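Local structure of phosphoheptose isomerase (5I01) at residues A[89-94]-A[105-110]; A[142-147]-A[157-162]. The protein probably catalyses the zinc-dependent isomerization of sedoheptulose 7-phosphate to D-glycero-D-manno-heptose 7-phosphate, the first step in making the heptose of lipooligosaccharide. The protein carries 1 engineered substitution. All blocks are in the same frame, centred on the assembly; numbering follows the deposited sequence.

Both contacts lie in the SIS fold, a five-stranded parallel sheet with helices packed round it, and their centres are 21 Å apart. Contact 1 comes first along the chain, pairing helices 88-97 and 105-111, which follow strand 81-83 and precede strand 117-122 in the sequence; its centre is about 17 Å from the chain centre, and it lies against two other subunits of the tetramer. Contact 2 follows, inside the beta-alpha-beta unit of strand 143-149, helix 153-158 and strand 164-168, and no other chain touches it. They meet where Val-108 CG1 lies 3.9 Å from Met-142 SD, so helix 105-111 packs on the residue that leads into strand 143-149.

Contact 1. Residues A[89-94]-A[105-110]; sequences SALTAI and SKQVRA
Chi1 near -64° in Ile-94 sets CG2 anti to the backbone N and CG1 beside it, and chi1 of -73° in Lys-106 places CG anti to its carbonyl carbon; with both side chains rooted toward the facing helix, their aliphatic parts meet at an oblique angle. This is a helix-helix contact of the SIS fold, between 88-97 and 105-111; the axes of segments 89-94 and 105-110 approach to 11.2 Å, with their N-to-C directions 120° from each other. Ile-94 CG2 lies 3.8 Å from Lys-106 CD, and its CD1 reaches Lys-106 CB at 3.9 Å, so the two branches of the isoleucine touch the lysine at its root (CB) and further out (CD). Beyond CD the lysine bends at chi3 and chi4 and leads its ammonium away from the isoleucine, to a salt bridge with Glu-78 of a neighbouring subunit and a cation-pi contact with Tyr-98. Gln-107 reaches from helix 105-111 toward helix 88-97, its CD 4.5 Å from Ala-90 CB, a loose contact. NE2 donates hydrogen bonds to Val-103 O and Leu-84 O, and the two acceptors fix how the buried amide is turned. On helix 88-97, Ser-89 and Thr-92 hydrogen-bond to Gly-55 of another neighbouring subunit, a predicted substrate-binding residue. From the flank of that helix, Leu-91 CD2 comes to 4.3 Å from Gln-107 NE2.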
ATOM      1  N   SER A  89      -0.442  -4.512  -6.352  1.00 27.25           N
ATOM      2  CA  SER A  89      -0.672  -5.178  -7.637  1.00 27.38           C
ATOM      3  C   SER A  89       0.526  -6.035  -8.056  1.00 26.86           C
ATOM      4  O   SER A  89       0.332  -7.125  -8.592  1.00 26.68           O
ATOM      5  CB  SER A  89      -1.055  -4.178  -8.724  1.00 27.44           C
ATOM      6  OG  SER A  89      -2.334  -3.617  -8.448  1.00 27.61           O
ATOM      7  N   ALA A  90       1.740  -5.568  -7.768  1.00 26.76           N
ATOM      8  CA  ALA A  90       2.971  -6.316  -8.047  1.00 27.28           C
ATOM      9  C   ALA A  90       3.163  -7.483  -7.100  1.00 27.91           C
ATOM     10  O   ALA A  90       3.506  -8.572  -7.529  1.00 28.53           O
ATOM     11  CB  ALA A  90       4.184  -5.406  -7.971  1.00 28.04           C
ATOM     12  N   LEU A  91       2.958  -7.255  -5.809  1.00 29.69           N
ATOM     13  CA  LEU A  91       3.052  -8.334  -4.826  1.00 30.73           C
ATOM     14  C   LEU A  91       2.054  -9.476  -5.138  1.00 30.19           C
ATOM     15  O   LEU A  91       2.442 -10.644  -5.200  1.00 28.99           O
ATOM     16  CB  LEU A  91       2.838  -7.798  -3.402  1.00 31.54           C
ATOM     17  CG  LEU A  91       3.924  -6.885  -2.814  1.00 32.61           C
ATOM     18  CD1 LEU A  91       3.430  -6.246  -1.531  1.00 33.81           C
ATOM     19  CD2 LEU A  91       5.217  -7.616  -2.526  1.00 32.36           C
ATOM     20  N   THR A  92       0.784  -9.131  -5.354  1.00 29.13           N
ATOM     21  CA  THR A  92      -0.249 -10.142  -5.617  1.00 29.22           C
ATOM     22  C   THR A  92      -0.136 -10.788  -6.998  1.00 28.75           C
ATOM     23  O   THR A  92      -0.455 -11.960  -7.154  1.00 29.56           O
ATOM     24  CB  THR A  92      -1.691  -9.622  -5.382  1.00 28.78           C
ATOM     25  OG1 THR A  92      -1.980  -8.503  -6.238  1.00 27.54           O
ATOM     26  CG2 THR A  92      -1.890  -9.229  -3.904  1.00 29.28           C
ATOM     27  N   ALA A  93       0.326 -10.042  -7.990  1.00 28.85           N
ATOM     28  CA  ALA A  93       0.510 -10.609  -9.325  1.00 31.13           C
ATOM     29  C   ALA A  93       1.600 -11.662  -9.306  1.00 32.86           C
ATOM     30  O   ALA A  93       1.419 -12.748  -9.824  1.00 33.45           O
ATOM     31  CB  ALA A  93       0.855  -9.523 -10.341  1.00 30.86           C
ATOM     32  N   ILE A  94       2.733 -11.329  -8.694  1.00 35.73           N
ATOM     33  CA  ILE A  94       3.911 -12.196  -8.712  1.00 35.64           C
ATOM     34  C   ILE A  94       3.681 -13.401  -7.807  1.00 36.56           C
ATOM     35  O   ILE A  94       4.000 -14.525  -8.189  1.00 35.10           O
ATOM     36  CB  ILE A  94       5.192 -11.425  -8.320  1.00 35.12           C
ATOM     37  CG1 ILE A  94       5.481 -10.329  -9.356  1.00 34.90           C
ATOM     38  CG2 ILE A  94       6.380 -12.376  -8.191  1.00 35.68           C
ATOM     39  CD1 ILE A  94       6.423  -9.249  -8.867  1.00 36.63           C
ATOM     40  N   SER A 105      12.650 -10.326  -5.674  1.00 27.55           N
ATOM     41  CA  SER A 105      13.635 -10.570  -6.732  1.00 29.03           C
ATOM     42  C   SER A 105      13.211 -10.088  -8.133  1.00 29.81           C
ATOM     43  O   SER A 105      14.064  -9.712  -8.917  1.00 30.73           O
ATOM     44  CB  SER A 105      14.011 -12.057  -6.788  1.00 29.10           C
ATOM     45  OG  SER A 105      13.012 -12.806  -7.456  1.00 31.04           O
ATOM     46  N   LYS A 106      11.916 -10.095  -8.453  1.00 31.70           N
ATOM     47  CA  LYS A 106      11.447  -9.593  -9.758  1.00 32.96           C
ATOM     48  C   LYS A 106      11.472  -8.065  -9.855  1.00 33.15           C
ATOM     49  O   LYS A 106      11.787  -7.505 -10.907  1.00 32.52           O
ATOM     50  CB  LYS A 106      10.049 -10.125 -10.087  1.00 36.42           C
ATOM     51  CG  LYS A 106      10.035 -11.605 -10.460  1.00 39.06           C
ATOM     52  CD  LYS A 106       8.764 -12.014 -11.179  1.00 42.13           C
ATOM     53  CE  LYS A 106       8.747 -11.573 -12.644  1.00 44.98           C
ATOM     54  NZ  LYS A 106       9.742 -12.299 -13.486  1.00 46.77           N
ATOM     55  N   GLN A 107      11.137  -7.393  -8.761  1.00 33.64           N
ATOM     56  CA  GLN A 107      11.231  -5.932  -8.708  1.00 34.06           C
ATOM     57  C   GLN A 107      12.683  -5.432  -8.740  1.00 32.94           C
ATOM     58  O   GLN A 107      12.957  -4.349  -9.267  1.00 32.39           O
ATOM     59  CB  GLN A 107      10.502  -5.391  -7.482  1.00 34.16           C
ATOM     60  CG  GLN A 107       9.003  -5.631  -7.517  1.00 35.71           C
ATOM     61  CD  GLN A 107       8.319  -5.073  -6.291  1.00 37.57           C
ATOM     62  OE1 GLN A 107       8.128  -3.854  -6.164  1.00 38.89           O
ATOM     63  NE2 GLN A 107       7.960  -5.958  -5.365  1.00 38.02           N
ATOM     64  N   VAL A 108      13.603  -6.218  -8.179  1.00 32.95           N
ATOM     65  CA  VAL A 108      15.039  -5.901  -8.228  1.00 32.68           C
ATOM     66  C   VAL A 108      15.525  -5.992  -9.672  1.00 33.73           C
ATOM     67  O   VAL A 108      16.220  -5.097 -10.135  1.00 34.07           O
ATOM     68  CB  VAL A 108      15.879  -6.815  -7.303  1.00 31.47           C
ATOM     69  CG1 VAL A 108      17.368  -6.579  -7.503  1.00 31.92           C
ATOM     70  CG2 VAL A 108      15.518  -6.579  -5.838  1.00 31.86           C
ATOM     71  N   ARG A 109      15.139  -7.057 -10.378  1.00 36.11           N
ATOM     72  CA  ARG A 109      15.422  -7.179 -11.820  1.00 38.24           C
ATOM     73  C   ARG A 109      14.794  -6.059 -12.670  1.00 36.67           C
ATOM     74  O   ARG A 109      15.394  -5.644 -13.647  1.00 36.16           O
ATOM     75  CB  ARG A 109      15.025  -8.564 -12.369  1.00 41.21           C
ATOM     76  CG  ARG A 109      16.065  -9.653 -12.114  1.00 44.14           C
ATOM     77  CD  ARG A 109      15.819 -10.911 -12.940  1.00 47.59           C
ATOM     78  NE  ARG A 109      14.688 -11.698 -12.431  1.00 53.06           N
ATOM     79  CZ  ARG A 109      14.712 -12.515 -11.363  1.00 57.70           C
ATOM     80  NH1 ARG A 109      15.822 -12.689 -10.634  1.00 58.18           N
ATOM     81  NH2 ARG A 109      13.599 -13.172 -11.011  1.00 57.74           N
ATOM     82  N   ALA A 110      13.613  -5.567 -12.299  1.00 35.88           N
ATOM     83  CA  ALA A 110      13.014  -4.396 -12.962  1.00 34.60           C
ATOM     84  C   ALA A 110      13.793  -3.101 -12.709  1.00 34.34           C
ATOM     85  O   ALA A 110      14.265  -2.458 -13.650  1.00 32.84           O
ATOM     86  CB  ALA A 110      11.574  -4.211 -12.516  1.00 35.70           C
TER

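Contact 2. Residues A[142-147]-A[157-162]; sequences MHVIAL and AMLKDT
Strand 143-147 and the chain leaving helix 153-158 run at 133° to each other, measured from CA 143 to 146 against CA 159 to 162, and come closest at His-143 and Thr-162, whose CA atoms are 6.6 Å apart. Leu-159 points at the strand and divides its two methyls between Ala-146 and Val-144, two residues apart on the same face of the strand: CD1 rests 4.2 Å from Ala-146 CB, while CD2 lies 4.3 Å from Val-144 CG1. The fit is purely apolar, and Leu-165 and Ala-137 lie against the same cluster. All this belongs to the beta-alpha-beta crossover of the SIS fold, in which helix 153-158 joins strand 143-149 to its parallel neighbour 164-168; Leu-159, just past the helix, packs back on the first strand of the unit. Asp-163 ties the turn to the strand as well, its carboxylate accepting from Val-144 N and Lys-160 N. At the more exposed end, His-143 and Thr-162 stop short of a direct bond, with ND1 and OG1 4.0 Å apart. Chi1 of 48° holds Thr-162 OG1 between its backbone N and carbonyl carbon, on the side of a bridging water. That water sits in the plane of the imidazole, its O hydrogen-bonded to His-143 ND1 and to Thr-162 OG1, each at 2.6 Å.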
ATOM      1  N   MET A 142      24.927  -5.102  -7.683  1.00 37.06           N
ATOM      2  CA  MET A 142      24.511  -4.206  -6.609  1.00 37.61           C
ATOM      3  C   MET A 142      25.119  -4.713  -5.306  1.00 37.91           C
ATOM      4  O   MET A 142      25.306  -5.917  -5.132  1.00 39.16           O
ATOM      5  CB  MET A 142      22.986  -4.211  -6.451  1.00 37.67           C
ATOM      6  CG  MET A 142      22.180  -3.686  -7.625  1.00 36.89           C
ATOM      7  SD  MET A 142      20.420  -4.111  -7.476  1.00 35.08           S
ATOM      8  CE  MET A 142      19.946  -3.255  -5.987  1.00 35.20           C
ATOM      9  N   HIS A 143      25.390  -3.798  -4.382  1.00 39.25           N
ATOM     10  CA  HIS A 143      25.873  -4.158  -3.046  1.00 39.14           C
ATOM     11  C   HIS A 143      24.677  -4.370  -2.126  1.00 38.86           C
ATOM     12  O   HIS A 143      23.598  -3.842  -2.386  1.00 38.73           O
ATOM     13  CB  HIS A 143      26.802  -3.080  -2.509  1.00 40.76           C
ATOM     14  CG  HIS A 143      27.862  -2.667  -3.481  1.00 44.01           C
ATOM     15  ND1 HIS A 143      28.726  -3.568  -4.063  1.00 46.39           N
ATOM     16  CD2 HIS A 143      28.184  -1.455  -3.991  1.00 47.13           C
ATOM     17  CE1 HIS A 143      29.541  -2.928  -4.884  1.00 48.65           C
ATOM     18  NE2 HIS A 143      29.236  -1.643  -4.855  1.00 48.09           N
ATOM     19  N   VAL A 144      24.862  -5.148  -1.065  1.00 37.58           N
ATOM     20  CA  VAL A 144      23.754  -5.547  -0.188  1.00 37.44           C
ATOM     21  C   VAL A 144      24.031  -5.115   1.248  1.00 37.03           C
ATOM     22  O   VAL A 144      25.171  -5.175   1.707  1.00 40.46           O
ATOM     23  CB  VAL A 144      23.475  -7.071  -0.277  1.00 37.57           C
ATOM     24  CG1 VAL A 144      22.356  -7.510   0.663  1.00 37.49           C
ATOM     25  CG2 VAL A 144      23.093  -7.434  -1.701  1.00 38.72           C
ATOM     26  N   ILE A 145      22.986  -4.641   1.931  1.00 34.93           N
ATOM     27  CA  ILE A 145      23.026  -4.390   3.369  1.00 33.18           C
ATOM     28  C   ILE A 145      21.927  -5.242   3.982  1.00 33.06           C
ATOM     29  O   ILE A 145      20.742  -5.002   3.747  1.00 32.92           O
ATOM     30  CB  ILE A 145      22.818  -2.901   3.717  1.00 33.59           C
ATOM     31  CG1 ILE A 145      23.950  -2.059   3.129  1.00 32.73           C
ATOM     32  CG2 ILE A 145      22.734  -2.690   5.235  1.00 34.00           C
ATOM     33  CD1 ILE A 145      23.663  -0.573   3.094  1.00 32.75           C
ATOM     34  N   ALA A 146      22.326  -6.248   4.750  1.00 32.51           N
ATOM     35  CA  ALA A 146      21.386  -7.168   5.361  1.00 32.02           C
ATOM     36  C   ALA A 146      21.115  -6.728   6.791  1.00 31.89           C
ATOM     37  O   ALA A 146      22.056  -6.526   7.562  1.00 30.53           O
ATOM     38  CB  ALA A 146      21.950  -8.580   5.343  1.00 32.14           C
ATOM     39  N   LEU A 147      19.834  -6.564   7.130  1.00 31.02           N
ATOM     40  CA  LEU A 147      19.406  -6.389   8.507  1.00 30.22           C
ATOM     41  C   LEU A 147      18.807  -7.714   8.957  1.00 29.42           C
ATOM     42  O   LEU A 147      17.694  -8.060   8.550  1.00 28.49           O
ATOM     43  CB  LEU A 147      18.403  -5.232   8.636  1.00 31.27           C
ATOM     44  CG  LEU A 147      19.043  -3.835   8.693  1.00 31.91           C
ATOM     45  CD1 LEU A 147      19.732  -3.507   7.373  1.00 34.32           C
ATOM     46  CD2 LEU A 147      18.031  -2.755   9.018  1.00 31.69           C
ATOM     47  N   ALA A 157      25.391 -15.967   5.689  1.00 44.41           N
ATOM     48  CA  ALA A 157      26.268 -16.894   4.950  1.00 44.68           C
ATOM     49  C   ALA A 157      26.505 -16.482   3.492  1.00 43.09           C
ATOM     50  O   ALA A 157      27.573 -16.726   2.954  1.00 42.54           O
ATOM     51  CB  ALA A 157      25.711 -18.319   5.003  1.00 44.41           C
ATOM     52  N   MET A 158      25.517 -15.827   2.889  1.00 43.59           N
ATOM     53  CA  MET A 158      25.471 -15.540   1.449  1.00 42.94           C
ATOM     54  C   MET A 158      26.221 -14.274   0.997  1.00 40.30           C
ATOM     55  O   MET A 158      26.416 -14.090  -0.198  1.00 40.46           O
ATOM     56  CB  MET A 158      23.990 -15.427   1.049  1.00 44.35           C
ATOM     57  CG  MET A 158      23.622 -15.691  -0.404  1.00 46.58           C
ATOM     58  SD  MET A 158      21.868 -15.377  -0.786  1.00 47.40           S
ATOM     59  CE  MET A 158      21.063 -15.622   0.791  1.00 42.62           C
ATOM     60  N   LEU A 159      26.657 -13.421   1.920  1.00 40.23           N
ATOM     61  CA  LEU A 159      27.189 -12.085   1.556  1.00 42.23           C
ATOM     62  C   LEU A 159      28.638 -12.052   1.018  1.00 44.64           C
ATOM     63  O   LEU A 159      29.522 -12.733   1.533  1.00 44.62           O
ATOM     64  CB  LEU A 159      27.101 -11.136   2.757  1.00 41.11           C
ATOM     65  CG  LEU A 159      25.755 -10.970   3.481  1.00 40.83           C
ATOM     66  CD1 LEU A 159      25.867  -9.863   4.517  1.00 40.28           C
ATOM     67  CD2 LEU A 159      24.605 -10.691   2.522  1.00 39.71           C
ATOM     68  N   LYS A 160      28.872 -11.221   0.004  1.00 47.95           N
ATOM     69  CA  LYS A 160      30.228 -10.929  -0.477  1.00 51.34           C
ATOM     70  C   LYS A 160      30.980  -9.996   0.489  1.00 51.91           C
ATOM     71  O   LYS A 160      30.377  -9.386   1.374  1.00 50.75           O
ATOM     72  CB  LYS A 160      30.183 -10.254  -1.855  1.00 53.04           C
ATOM     73  CG  LYS A 160      29.471 -11.016  -2.964  1.00 54.20           C
ATOM     74  CD  LYS A 160      29.669 -10.273  -4.283  1.00 58.71           C
ATOM     75  CE  LYS A 160      28.823 -10.809  -5.435  1.00 60.96           C
ATOM     76  NZ  LYS A 160      28.870 -12.294  -5.577  1.00 62.01           N
ATOM     77  N   ASP A 161      32.295  -9.884   0.292  1.00 53.73           N
ATOM     78  CA  ASP A 161      33.162  -8.934   1.032  1.00 54.66           C
ATOM     79  C   ASP A 161      32.639  -7.500   1.035  1.00 50.19           C
ATOM     80  O   ASP A 161      32.735  -6.804   2.041  1.00 47.59           O
ATOM     81  CB  ASP A 161      34.592  -8.900   0.425  1.00 58.21           C
ATOM     82  CG  ASP A 161      35.575  -9.814   1.148  1.00 61.63           C
ATOM     83  OD1 ASP A 161      35.637  -9.765   2.399  1.00 64.41           O
ATOM     84  OD2 ASP A 161      36.315 -10.557   0.461  1.00 63.84           O
ATOM     85  N   THR A 162      32.121  -7.067  -0.113  1.00 49.72           N
ATOM     86  CA  THR A 162      31.641  -5.690  -0.324  1.00 49.28           C
ATOM     87  C   THR A 162      30.237  -5.387   0.244  1.00 45.88           C
ATOM     88  O   THR A 162      29.764  -4.255   0.131  1.00 47.61           O
ATOM     89  CB  THR A 162      31.648  -5.355  -1.831  1.00 50.79           C
ATOM     90  OG1 THR A 162      31.024  -6.420  -2.561  1.00 51.45           O
ATOM     91  CG2 THR A 162      33.068  -5.186  -2.335  1.00 52.01           C
TER
HETATM   92  O   HOH W   1      28.566  -5.992  -3.221  1.00 48.67           O